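Local coordinates for protein putative oxidoreductase molybdopterin-binding subunit (Sulfolobus tokodaii, PDB 4ZOH) that probably serves as the large, molybdenum-bearing catalytic subunit of a xanthine dehydrogenase-family oxidoreductase, binding pterin cytosine dinucleotide for hydroxylation of a substrate such as an aldehyde, at residues Gln186-Arg192 against Ile204-Gln208; Gln358-Arg362 against Val406-Ser410. All coordinates share one frame; numbering follows the deposited sequence.

Interaction 1 of 2, residues Gln186-Arg192 against Ile204-Gln208; sequences QSAHYLR and IRVIQ
Val206 lies against the first turn of helix 188-199. Its CG1, anti to the backbone N (chi1 178°), reaches Ala188 CB at 3.8 Å and Leu191 CD2 at 3.9 Å, while CG2 rests 3.6 Å from Arg192 CA. At one end of this apolar patch Arg192 NE donates to Ile204 O at 2.9 Å; the bond is bent, but the oxygen lies in the guanidinium plane, at its edge. This is the return half of a beta-alpha-beta crossover: strand 179-183 leads into the helix, and strand 204-207 returns parallel to strand 179-183. At the other end a water accepts from Ala188 N at 2.9 Å and donates to Gln208 OE1 at 2.7 Å. Ser187 OG caps the helix by accepting from Tyr190 N and is itself hydrogen-bonded to Ile479 O; Gln208 NE2 is held by Thr185 O and Gly440 O. Farther out, Arg192 NH1 forms a salt bridge with Asp430 of the second subunit, and NH2 bonds Glu202 O. Shortening Arg192 to an alanine would probably cost Ile204 O and Glu202 O this donor and the neighbouring Asp430 this salt bridge. Gln186, bonded to Thr481 O and Lys218 N, brings its side chain to about 5 Å from the molybdenum.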
ATOM      1  N   GLN A 186     -13.232  -6.638 -13.944  1.00 17.74           N
ATOM      2  CA  GLN A 186     -14.161  -7.761 -13.590  1.00 16.19           C
ATOM      3  C   GLN A 186     -13.472  -9.096 -13.294  1.00 18.44           C
ATOM      4  O   GLN A 186     -14.104 -10.059 -12.850  1.00 15.15           O
ATOM      5  CB  GLN A 186     -15.292  -7.928 -14.615  1.00 16.02           C
ATOM      6  CG  GLN A 186     -16.163  -6.695 -14.672  1.00 16.17           C
ATOM      7  CD  GLN A 186     -17.360  -6.829 -15.594  1.00 16.41           C
ATOM      8  OE1 GLN A 186     -17.738  -5.855 -16.260  1.00 18.51           O
ATOM      9  NE2 GLN A 186     -17.922  -8.006 -15.672  1.00 15.32           N
ATOM     10  N   SER A 187     -12.154  -9.153 -13.500  1.00 17.33           N
ATOM     11  CA  SER A 187     -11.434 -10.383 -13.242  1.00 19.21           C
ATOM     12  C   SER A 187      -9.954 -10.090 -13.218  1.00 20.94           C
ATOM     13  O   SER A 187      -9.414  -9.723 -14.254  1.00 22.09           O
ATOM     14  CB  SER A 187     -11.669 -11.418 -14.375  1.00 18.46           C
ATOM     15  OG  SER A 187     -10.935 -12.619 -14.136  1.00 15.98           O
ATOM     16  N   ALA A 188      -9.297 -10.359 -12.101  1.00 20.91           N
ATOM     17  CA  ALA A 188      -7.823 -10.179 -12.045  1.00 21.16           C
ATOM     18  C   ALA A 188      -7.089 -11.171 -13.037  1.00 20.15           C
ATOM     19  O   ALA A 188      -6.176 -10.785 -13.707  1.00 19.03           O
ATOM     20  CB  ALA A 188      -7.304 -10.338 -10.634  1.00 16.89           C
ATOM     21  N   HIS A 189      -7.564 -12.403 -13.147  1.00 20.37           N
ATOM     22  CA  HIS A 189      -6.855 -13.451 -13.850  1.00 20.51           C
ATOM     23  C   HIS A 189      -6.948 -13.244 -15.348  1.00 24.41           C
ATOM     24  O   HIS A 189      -5.936 -13.437 -16.039  1.00 26.59           O
ATOM     25  CB  HIS A 189      -7.391 -14.815 -13.408  1.00 19.25           C
ATOM     26  CG  HIS A 189      -7.550 -14.924 -11.918  1.00 19.55           C
ATOM     27  ND1 HIS A 189      -6.489 -15.209 -11.078  1.00 23.16           N
ATOM     28  CD2 HIS A 189      -8.643 -14.788 -11.117  1.00 19.27           C
ATOM     29  CE1 HIS A 189      -6.925 -15.247  -9.820  1.00 23.47           C
ATOM     30  NE2 HIS A 189      -8.225 -15.002  -9.815  1.00 18.43           N
ATOM     31  N   TYR A 190      -8.105 -12.769 -15.815  1.00 18.98           N
ATOM     32  CA  TYR A 190      -8.314 -12.439 -17.224  1.00 21.16           C
ATOM     33  C   TYR A 190      -7.553 -11.177 -17.664  1.00 20.72           C
ATOM     34  O   TYR A 190      -6.874 -11.175 -18.695  1.00 20.98           O
ATOM     35  CB  TYR A 190      -9.809 -12.332 -17.563  1.00 19.77           C
ATOM     36  CG  TYR A 190     -10.089 -12.028 -19.002  1.00 20.57           C
ATOM     37  CD1 TYR A 190      -9.648 -12.889 -20.032  1.00 22.28           C
ATOM     38  CD2 TYR A 190     -10.824 -10.902 -19.337  1.00 23.31           C
ATOM     39  CE1 TYR A 190      -9.913 -12.582 -21.372  1.00 25.10           C
ATOM     40  CE2 TYR A 190     -11.106 -10.582 -20.656  1.00 25.39           C
ATOM     41  CZ  TYR A 190     -10.661 -11.438 -21.661  1.00 25.90           C
ATOM     42  OH  TYR A 190     -10.953 -11.054 -22.932  1.00 30.86           O
ATOM     43  N   LEU A 191      -7.599 -10.132 -16.841  1.00 20.06           N
ATOM     44  CA  LEU A 191      -6.746  -8.974 -17.069  1.00 20.69           C
ATOM     45  C   LEU A 191      -5.238  -9.399 -17.076  1.00 21.12           C
ATOM     46  O   LEU A 191      -4.479  -8.949 -17.891  1.00 21.09           O
ATOM     47  CB  LEU A 191      -7.049  -7.825 -16.099  1.00 18.52           C
ATOM     48  CG  LEU A 191      -6.131  -6.608 -16.169  1.00 18.73           C
ATOM     49  CD1 LEU A 191      -6.393  -6.010 -17.584  1.00 18.60           C
ATOM     50  CD2 LEU A 191      -6.553  -5.589 -15.126  1.00 17.15           C
ATOM     51  N   ARG A 192      -4.825 -10.274 -16.186  1.00 19.71           N
ATOM     52  CA  ARG A 192      -3.460 -10.690 -16.259  1.00 19.77           C
ATOM     53  C   ARG A 192      -3.109 -11.349 -17.643  1.00 21.35           C
ATOM     54  O   ARG A 192      -2.083 -11.008 -18.247  1.00 19.68           O
ATOM     55  CB  ARG A 192      -3.147 -11.672 -15.163  1.00 17.30           C
ATOM     56  CG  ARG A 192      -1.666 -11.974 -15.130  1.00 18.47           C
ATOM     57  CD  ARG A 192      -1.339 -13.039 -14.114  1.00 19.94           C
ATOM     58  NE  ARG A 192      -0.106 -13.670 -14.571  1.00 20.34           N
ATOM     59  CZ  ARG A 192      -0.061 -14.681 -15.455  1.00 21.54           C
ATOM     60  NH1 ARG A 192      -1.198 -15.221 -15.943  1.00 16.34           N
ATOM     61  NH2 ARG A 192       1.142 -15.156 -15.859  1.00 19.95           N
ATOM     62  N   ILE A 204       3.631 -11.070 -14.143  1.00 17.71           N
ATOM     63  CA  ILE A 204       2.645 -10.028 -13.922  1.00 19.79           C
ATOM     64  C   ILE A 204       1.710 -10.557 -12.821  1.00 20.62           C
ATOM     65  O   ILE A 204       1.219 -11.677 -12.920  1.00 22.53           O
ATOM     66  CB  ILE A 204       1.861  -9.717 -15.180  1.00 18.37           C
ATOM     67  CG1 ILE A 204       2.845  -9.349 -16.357  1.00 18.57           C
ATOM     68  CG2 ILE A 204       0.815  -8.621 -14.907  1.00 15.81           C
ATOM     69  CD1 ILE A 204       2.112  -8.765 -17.564  1.00 16.79           C
ATOM     70  N   ARG A 205       1.602  -9.795 -11.732  1.00 21.34           N
ATOM     71  CA  ARG A 205       0.560 -10.028 -10.717  1.00 20.82           C
ATOM     72  C   ARG A 205      -0.554  -8.976 -10.935  1.00 18.18           C
ATOM     73  O   ARG A 205      -0.256  -7.775 -11.037  1.00 17.64           O
ATOM     74  CB  ARG A 205       1.168  -9.794  -9.336  1.00 19.20           C
ATOM     75  CG  ARG A 205       0.141  -9.941  -8.198  1.00 19.70           C
ATOM     76  CD  ARG A 205       0.791  -9.579  -6.879  1.00 21.50           C
ATOM     77  NE  ARG A 205       0.078 -10.125  -5.730  1.00 21.74           N
ATOM     78  CZ  ARG A 205       0.590 -10.144  -4.489  1.00 24.41           C
ATOM     79  NH1 ARG A 205       1.792  -9.643  -4.263  1.00 22.03           N
ATOM     80  NH2 ARG A 205      -0.085 -10.681  -3.477  1.00 22.03           N
ATOM     81  N   VAL A 206      -1.811  -9.410 -10.964  1.00 16.60           N
ATOM     82  CA  VAL A 206      -2.941  -8.521 -11.058  1.00 16.19           C
ATOM     83  C   VAL A 206      -3.764  -8.607  -9.729  1.00 17.97           C
ATOM     84  O   VAL A 206      -3.953  -9.668  -9.156  1.00 18.98           O
ATOM     85  CB  VAL A 206      -3.814  -8.738 -12.324  1.00 15.88           C
ATOM     86  CG1 VAL A 206      -4.989  -7.789 -12.302  1.00 13.08           C
ATOM     87  CG2 VAL A 206      -2.991  -8.312 -13.594  1.00 17.27           C
ATOM     88  N   ILE A 207      -4.226  -7.460  -9.270  1.00 19.49           N
ATOM     89  CA  ILE A 207      -5.059  -7.362  -8.071  1.00 18.69           C
ATOM     90  C   ILE A 207      -6.321  -6.620  -8.471  1.00 20.89           C
ATOM     91  O   ILE A 207      -6.250  -5.474  -8.908  1.00 19.70           O
ATOM     92  CB  ILE A 207      -4.317  -6.650  -6.919  1.00 19.75           C
ATOM     93  CG1 ILE A 207      -3.141  -7.536  -6.468  1.00 19.84           C
ATOM     94  CG2 ILE A 207      -5.286  -6.357  -5.742  1.00 19.19           C
ATOM     95  CD1 ILE A 207      -2.205  -6.909  -5.461  1.00 25.63           C
ATOM     96  N   GLN A 208      -7.461  -7.317  -8.343  1.00 19.22           N
ATOM     97  CA  GLN A 208      -8.759  -6.664  -8.351  1.00 19.56           C
ATOM     98  C   GLN A 208      -9.103  -6.304  -6.909  1.00 17.48           C
ATOM     99  O   GLN A 208      -9.404  -7.195  -6.124  1.00 20.71           O
ATOM    100  CB  GLN A 208      -9.800  -7.594  -8.911  1.00 17.96           C
ATOM    101  CG  GLN A 208     -11.248  -7.103  -8.859  1.00 19.55           C
ATOM    102  CD  GLN A 208     -12.224  -8.295  -9.074  1.00 19.28           C
ATOM    103  OE1 GLN A 208     -11.987  -9.382  -8.569  1.00 17.67           O
ATOM    104  NE2 GLN A 208     -13.221  -8.110  -9.937  1.00 22.56           N
TER
HETATM  105  O   HOH W   1     -10.674 -11.408  -9.815  1.00 20.47           O

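Interaction 2 of 2, residues Gln358-Arg362 against Val406-Ser410; sequences QYEIR and VGVSS
Val408, Gln358 and Arg362 carry most of this contact, in which the short helix 358-365 lies over strand 405-412, an outermost strand of a mixed four-stranded sheet within the chain. Helix and strand run nearly the same way, their short axes 15° apart, and the joint links two successive molybdopterin cofactor-binding regions of the chain.

Gln358 treats the strand almost as a neighbouring strand would. Its terminal amide answers two backbone groups that flank Gly407: NE2 donates to Val406 O at 2.9 Å, and OE1 accepts from Val408 N at 3.0 Å. Neither bond is ideally directed, since each donor stands well above the plane of the carbonyl it meets. The first torsion places CG between the backbone N and the carbonyl carbon (chi1 74°), and the chain then runs extended to the strand. OE1 also accepts from Asn348 ND2, so this oxygen has two donors and the rotation of the amide is fixed.

Val408 points its side chain at the helix and divides it between neighbours. CG1 sits 3.9 Å from Gln358 OE1, whereas CG2 lies 3.7 Å from Arg362 CD and 4.1 Å from Tyr359 CD1. The Tyr359 and Val408 side chains cross at about a right angle, and the tyrosine hydroxyl is bonded to Leu389 O.

Arg362 slides past Val408 in the opposite direction, its chain extended from CG to NE. Its charge is buried but well supplied: NE pairs with Glu344, which also accepts from Ser410 N, and NH1 bonds Asn348 OD1. NH1 further donates to Gln358 O at 3.0 Å, near the guanidinium plane, while Val408 O, hydrogen-bonded to Asn684 ND2, stands over one face without bonding the arginine, 3.5 Å from NH2 and offset toward the rim.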
ATOM      1  N   GLN A 358     -52.712  -9.812 -24.286  1.00 31.58           N
ATOM      2  CA  GLN A 358     -51.241  -9.927 -24.164  1.00 32.23           C
ATOM      3  C   GLN A 358     -50.787 -11.107 -23.328  1.00 36.23           C
ATOM      4  O   GLN A 358     -49.735 -11.709 -23.635  1.00 35.97           O
ATOM      5  CB  GLN A 358     -50.618  -8.624 -23.704  1.00 34.69           C
ATOM      6  CG  GLN A 358     -50.805  -8.256 -22.239  1.00 33.65           C
ATOM      7  CD  GLN A 358     -50.112  -6.967 -21.942  1.00 33.44           C
ATOM      8  OE1 GLN A 358     -48.901  -6.832 -22.137  1.00 37.53           O
ATOM      9  NE2 GLN A 358     -50.868  -5.990 -21.490  1.00 35.96           N
ATOM     10  N   TYR A 359     -51.594 -11.525 -22.326  1.00 32.42           N
ATOM     11  CA  TYR A 359     -51.207 -12.735 -21.588  1.00 28.56           C
ATOM     12  C   TYR A 359     -51.595 -14.027 -22.356  1.00 32.98           C
ATOM     13  O   TYR A 359     -50.827 -15.057 -22.399  1.00 26.92           O
ATOM     14  CB  TYR A 359     -51.759 -12.744 -20.149  1.00 27.34           C
ATOM     15  CG  TYR A 359     -50.800 -13.427 -19.175  1.00 26.42           C
ATOM     16  CD1 TYR A 359     -49.911 -12.658 -18.348  1.00 25.71           C
ATOM     17  CD2 TYR A 359     -50.732 -14.812 -19.104  1.00 25.64           C
ATOM     18  CE1 TYR A 359     -49.008 -13.306 -17.504  1.00 24.81           C
ATOM     19  CE2 TYR A 359     -49.852 -15.452 -18.264  1.00 26.64           C
ATOM     20  CZ  TYR A 359     -48.998 -14.681 -17.466  1.00 26.81           C
ATOM     21  OH  TYR A 359     -48.119 -15.342 -16.629  1.00 32.15           O
ATOM     22  N   GLU A 360     -52.778 -13.970 -22.983  1.00 34.97           N
ATOM     23  CA  GLU A 360     -53.325 -15.172 -23.677  1.00 39.44           C
ATOM     24  C   GLU A 360     -52.398 -15.577 -24.853  1.00 32.76           C
ATOM     25  O   GLU A 360     -52.043 -16.759 -25.028  1.00 36.04           O
ATOM     26  CB  GLU A 360     -54.826 -14.951 -24.144  1.00 41.03           C
ATOM     27  CG  GLU A 360     -55.872 -15.011 -23.012  1.00 43.68           C
ATOM     28  CD  GLU A 360     -55.954 -16.367 -22.305  1.00 48.56           C
ATOM     29  OE1 GLU A 360     -55.875 -17.419 -22.976  1.00 49.29           O
ATOM     30  OE2 GLU A 360     -56.077 -16.390 -21.061  1.00 56.28           O
ATOM     31  N   ILE A 361     -51.961 -14.583 -25.614  1.00 34.87           N
ATOM     32  CA  ILE A 361     -51.061 -14.871 -26.762  1.00 33.22           C
ATOM     33  C   ILE A 361     -49.800 -15.644 -26.320  1.00 37.68           C
ATOM     34  O   ILE A 361     -49.382 -16.616 -27.007  1.00 35.64           O
ATOM     35  CB  ILE A 361     -50.753 -13.598 -27.550  1.00 35.07           C
ATOM     36  CG1 ILE A 361     -50.445 -13.979 -29.002  1.00 31.62           C
ATOM     37  CG2 ILE A 361     -49.667 -12.810 -26.845  1.00 33.44           C
ATOM     38  CD1 ILE A 361     -50.495 -12.794 -29.945  1.00 27.20           C
ATOM     39  N   ARG A 362     -49.281 -15.311 -25.123  1.00 31.52           N
ATOM     40  CA  ARG A 362     -48.113 -15.985 -24.612  1.00 33.24           C
ATOM     41  C   ARG A 362     -48.426 -17.417 -24.156  1.00 34.15           C
ATOM     42  O   ARG A 362     -47.625 -18.357 -24.374  1.00 34.24           O
ATOM     43  CB  ARG A 362     -47.401 -15.097 -23.501  1.00 34.96           C
ATOM     44  CG  ARG A 362     -46.895 -13.739 -24.008  1.00 30.98           C
ATOM     45  CD  ARG A 362     -46.263 -12.849 -22.895  1.00 31.73           C
ATOM     46  NE  ARG A 362     -45.403 -11.844 -23.511  1.00 26.39           N
ATOM     47  CZ  ARG A 362     -45.826 -10.736 -24.114  1.00 29.53           C
ATOM     48  NH1 ARG A 362     -47.127 -10.405 -24.144  1.00 26.04           N
ATOM     49  NH2 ARG A 362     -44.941  -9.923 -24.685  1.00 25.22           N
ATOM     50  N   VAL A 406     -51.336  -2.249 -17.959  1.00 28.94           N
ATOM     51  CA  VAL A 406     -50.509  -3.399 -17.677  1.00 27.60           C
ATOM     52  C   VAL A 406     -49.631  -3.767 -18.881  1.00 28.09           C
ATOM     53  O   VAL A 406     -50.087  -3.649 -20.015  1.00 27.94           O
ATOM     54  CB  VAL A 406     -51.348  -4.580 -17.246  1.00 27.16           C
ATOM     55  CG1 VAL A 406     -50.441  -5.753 -16.831  1.00 26.08           C
ATOM     56  CG2 VAL A 406     -52.283  -4.155 -16.083  1.00 28.81           C
ATOM     57  N   GLY A 407     -48.385  -4.200 -18.618  1.00 26.88           N
ATOM     58  CA  GLY A 407     -47.551  -4.778 -19.653  1.00 24.29           C
ATOM     59  C   GLY A 407     -46.968  -5.988 -19.081  1.00 26.12           C
ATOM     60  O   GLY A 407     -46.702  -6.059 -17.856  1.00 26.84           O
ATOM     61  N   VAL A 408     -46.829  -6.994 -19.930  1.00 24.71           N
ATOM     62  CA  VAL A 408     -46.139  -8.205 -19.505  1.00 25.71           C
ATOM     63  C   VAL A 408     -45.050  -8.555 -20.510  1.00 27.45           C
ATOM     64  O   VAL A 408     -45.118  -8.085 -21.667  1.00 26.76           O
ATOM     65  CB  VAL A 408     -47.114  -9.375 -19.242  1.00 28.76           C
ATOM     66  CG1 VAL A 408     -48.475  -8.821 -18.815  1.00 29.63           C
ATOM     67  CG2 VAL A 408     -47.311 -10.300 -20.406  1.00 29.00           C
ATOM     68  N   SER A 409     -44.080  -9.381 -20.081  1.00 25.33           N
ATOM     69  CA  SER A 409     -43.210 -10.039 -21.035  1.00 27.41           C
ATOM     70  C   SER A 409     -42.675 -11.286 -20.377  1.00 28.49           C
ATOM     71  O   SER A 409     -42.626 -11.435 -19.141  1.00 32.41           O
ATOM     72  CB  SER A 409     -42.081  -9.082 -21.595  1.00 22.79           C
ATOM     73  OG  SER A 409     -41.096  -8.890 -20.597  1.00 27.90           O
ATOM     74  N   SER A 410     -42.311 -12.219 -21.216  1.00 24.22           N
ATOM     75  CA  SER A 410     -41.771 -13.430 -20.740  1.00 26.56           C
ATOM     76  C   SER A 410     -40.349 -13.558 -21.345  1.00 32.00           C
ATOM     77  O   SER A 410     -40.113 -13.067 -22.457  1.00 32.49           O
ATOM     78  CB  SER A 410     -42.651 -14.510 -21.236  1.00 27.36           C
ATOM     79  OG  SER A 410     -42.274 -15.623 -20.518  1.00 35.06           O
TER

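Overall arrangement
The two contacts show how one way of building, a helix laid on a strand, recurs within a large chain. Interaction 1 closes before interaction 2 opens; their centres are 43 Å apart, their nearest atoms about 24 Å, and they lie on opposite sides of the chain's centre. They share no helix, strand or sheet: strand 204-207 belongs to one mixed sheet, strand 405-412 to another. Segments 186-192, 204-208 and 358-362 all fall in the first molybdopterin cofactor-binding region, and 406-410 alone in the second. Interaction 1 thus lies beside the molybdenum and the second subunit, whereas interaction 2 ties the two cofactor-binding regions together, with no other chain touching its segments.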